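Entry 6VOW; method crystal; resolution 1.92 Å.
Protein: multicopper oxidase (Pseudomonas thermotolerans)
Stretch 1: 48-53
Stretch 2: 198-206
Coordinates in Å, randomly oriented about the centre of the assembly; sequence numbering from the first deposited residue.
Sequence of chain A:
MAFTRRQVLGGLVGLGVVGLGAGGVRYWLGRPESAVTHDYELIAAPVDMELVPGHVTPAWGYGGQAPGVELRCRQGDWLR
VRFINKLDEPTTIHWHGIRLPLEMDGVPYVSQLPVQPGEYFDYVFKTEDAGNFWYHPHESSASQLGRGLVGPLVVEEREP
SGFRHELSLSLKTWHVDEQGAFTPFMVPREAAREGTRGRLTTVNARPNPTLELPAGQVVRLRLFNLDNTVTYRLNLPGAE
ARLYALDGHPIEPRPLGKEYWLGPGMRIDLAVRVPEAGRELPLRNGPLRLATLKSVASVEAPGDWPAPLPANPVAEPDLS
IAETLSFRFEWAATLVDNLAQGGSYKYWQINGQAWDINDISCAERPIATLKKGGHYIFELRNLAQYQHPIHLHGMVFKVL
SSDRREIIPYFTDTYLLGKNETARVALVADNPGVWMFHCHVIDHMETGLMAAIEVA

Stretch 1, residues 48-53: DMELVP
Stretch 2 198-206: GRLTTVNAR

Two segments of one multicopper oxidase chain, 48-53 and 198-206, distant in sequence, meet through a small apolar contact. It buries 220 Å² in total, both sides summed. No hydrogen bond crosses it, so packing alone joins the two stretches directly.

Stretch 2 runs as a β-strand from L200 to V203, then reverses in a type I' turn from V203 to R206. N204 (phi/psi 53/44) and A205 (76/2) occupy the turn's central positions, both with positive phi. The turn is closed by V203 N to R206 O at 2.9 Å and R206 N to V203 O at 3.2 Å. Stretch 1 is extended at D48 and M49. It turns at E50 (-100/82), where a weak bond runs from L51 N to M49 O, 3.3 Å, then passes through L51 (-84/-38) and extends again at V52 (-103/116). The nearest CA atoms across the stretches are those of L51 and R206, 7.3 Å apart.

L51 covers the most surface. Its CA-to-CB bond points sideways, but chi1 -86° (m) and chi2 169° (t) bring the end of the side chain nearer to stretch 2. L51 CD2 lies 3.8 Å from T202 CG2 and 3.8 Å from A205 O. A branched aliphatic side chain suits this buried site, where it touches both the strand and the turn.

L200 is second. Its CA-to-CB bond points toward stretch 1, with chi1 -177° (t) and chi2 55° (p). L200 CD2 reaches L51 O at 3.6 Å, L51 CB at 4.3 Å and V52 CG2 at 4.1 Å. One methyl therefore packs against two successive residues. The CA-to-CB bond of T202, two residues along the strand, is also directed toward stretch 1. Its chi1 is 52° (p); CG2 meets L51, while OG1 is hydrogen-bonded elsewhere in the structure.

A205 is third. Its CA-to-CB bond points sideways, and CB lies 4.1 Å from M49 CE. The CA-to-CB bond of M49 is directed toward stretch 2, and the side chain reaches the alanine methyl with chi1 -69° (m), chi2 -171° (t) and chi3 60° (p). The long, flexible thioether chain spans the gap to this short side chain.

V52 extends the contact to R199. Its chi1 is 171° (t), and V52 CG2 lies 3.6 Å from R199 NH2, at the edge of the guanidinium and near its plane. This is a van der Waals contact. R199 is extended at chi1 -176° and chi2 -173° (both t), then turns at chi3 74° (p). Its NE and NH2 are hydrogen-bonded elsewhere in the structure.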

# COMPACT_ATOMS: atom_id res chain seq x y z
N ASP A 48 -16.58 11.68 12.09
CA ASP A 48 -15.96 12.61 13.03
C ASP A 48 -15.18 11.71 13.94
O ASP A 48 -15.66 10.68 14.39
CB ASP A 48 -16.98 13.44 13.82
CG ASP A 48 -17.45 14.66 13.06
OD1 ASP A 48 -17.08 14.76 11.89
OD2 ASP A 48 -18.19 15.54 13.63
N MET A 49 -13.95 12.07 14.18
CA MET A 49 -13.04 11.26 14.94
C MET A 49 -12.34 12.11 15.94
O MET A 49 -11.96 13.22 15.63
CB MET A 49 -11.98 10.78 14.02
CG MET A 49 -12.52 9.82 13.06
SD MET A 49 -11.19 9.12 12.19
CE MET A 49 -10.16 8.31 13.44
N GLU A 50 -12.14 11.54 17.13
CA GLU A 50 -11.46 12.22 18.27
C GLU A 50 -10.12 11.65 18.16
O GLU A 50 -9.86 10.63 18.78
CB GLU A 50 -12.10 11.87 19.65
CG GLU A 50 -11.91 12.86 20.82
CD GLU A 50 -12.57 12.39 22.13
OE1 GLU A 50 -13.37 11.39 22.15
OE2 GLU A 50 -12.25 13.03 23.17
N LEU A 51 -9.31 12.21 17.28
CA LEU A 51 -7.90 11.79 17.19
C LEU A 51 -7.06 12.51 18.19
O LEU A 51 -6.09 11.96 18.71
CB LEU A 51 -7.35 12.14 15.83
CG LEU A 51 -7.52 11.20 14.67
CD1 LEU A 51 -7.08 11.98 13.46
CD2 LEU A 51 -6.65 10.00 14.82
N VAL A 52 -7.38 13.78 18.38
CA VAL A 52 -6.74 14.56 19.39
C VAL A 52 -7.79 14.60 20.46
O VAL A 52 -8.89 15.12 20.19
CB VAL A 52 -6.38 15.94 18.86
CG1 VAL A 52 -5.91 16.86 19.96
CG2 VAL A 52 -5.28 15.82 17.83
N PRO A 53 -7.50 14.01 21.67
CA PRO A 53 -8.47 14.10 22.75
C PRO A 53 -9.12 15.49 22.78
O PRO A 53 -8.45 16.51 22.48
CB PRO A 53 -7.63 13.80 24.00
CG PRO A 53 -6.69 12.75 23.52
CD PRO A 53 -6.37 13.15 22.07
N GLY A 198 2.07 14.66 7.57
CA GLY A 198 1.24 14.86 8.71
C GLY A 198 2.08 14.87 9.96
O GLY A 198 3.34 14.72 9.95
N ARG A 199 1.34 15.01 11.04
CA ARG A 199 1.85 15.19 12.33
C ARG A 199 1.55 13.97 13.27
O ARG A 199 2.39 13.61 14.07
CB ARG A 199 1.23 16.45 12.87
CG ARG A 199 1.77 16.84 14.26
CD ARG A 199 0.97 18.02 14.79
NE ARG A 199 -0.38 17.63 15.25
CZ ARG A 199 -0.65 16.95 16.36
NH1 ARG A 199 0.33 16.51 17.15
NH2 ARG A 199 -1.92 16.66 16.69
N LEU A 200 0.39 13.36 13.18
CA LEU A 200 -0.07 12.42 14.23
C LEU A 200 -0.14 10.97 13.72
O LEU A 200 -1.02 10.55 12.89
CB LEU A 200 -1.39 12.88 14.85
CG LEU A 200 -1.85 11.97 16.00
CD1 LEU A 200 -0.80 11.83 17.09
CD2 LEU A 200 -3.18 12.48 16.59
N THR A 201 0.80 10.18 14.22
CA THR A 201 0.95 8.80 13.76
C THR A 201 0.00 7.97 14.59
O THR A 201 -0.23 8.25 15.75
CB THR A 201 2.38 8.33 13.87
OG1 THR A 201 3.17 9.07 12.92
CG2 THR A 201 2.51 6.91 13.50
N THR A 202 -0.63 7.04 13.92
CA THR A 202 -1.61 6.17 14.52
C THR A 202 -1.38 4.79 13.89
O THR A 202 -0.88 4.62 12.78
CB THR A 202 -3.05 6.58 14.18
OG1 THR A 202 -3.17 6.72 12.78
CG2 THR A 202 -3.53 7.89 14.89
N VAL A 203 -1.74 3.80 14.67
CA VAL A 203 -1.83 2.43 14.26
C VAL A 203 -3.25 2.09 14.52
O VAL A 203 -3.68 2.17 15.69
CB VAL A 203 -0.93 1.54 15.12
CG1 VAL A 203 -1.39 0.10 15.07
CG2 VAL A 203 0.48 1.61 14.58
N ASN A 204 -3.95 1.73 13.45
CA ASN A 204 -5.41 1.42 13.53
C ASN A 204 -6.18 2.55 14.17
O ASN A 204 -7.01 2.34 15.06
CB ASN A 204 -5.61 0.08 14.30
CG ASN A 204 -4.90 -1.10 13.62
OD1 ASN A 204 -4.59 -1.07 12.45
ND2 ASN A 204 -4.64 -2.15 14.37
N ALA A 205 -5.88 3.79 13.77
CA ALA A 205 -6.58 5.03 14.30
C ALA A 205 -6.21 5.51 15.71
O ALA A 205 -6.79 6.51 16.20
CB ALA A 205 -8.08 4.86 14.27
N ARG A 206 -5.27 4.82 16.36
CA ARG A 206 -4.93 5.11 17.72
C ARG A 206 -3.44 5.50 17.80
O ARG A 206 -2.62 4.76 17.23
CB ARG A 206 -5.18 3.85 18.53
CG ARG A 206 -6.60 3.30 18.47
CD ARG A 206 -7.53 3.93 19.50
NE ARG A 206 -7.12 3.64 20.88
CZ ARG A 206 -7.42 2.56 21.60
NH1 ARG A 206 -8.18 1.55 21.13
NH2 ARG A 206 -6.91 2.49 22.84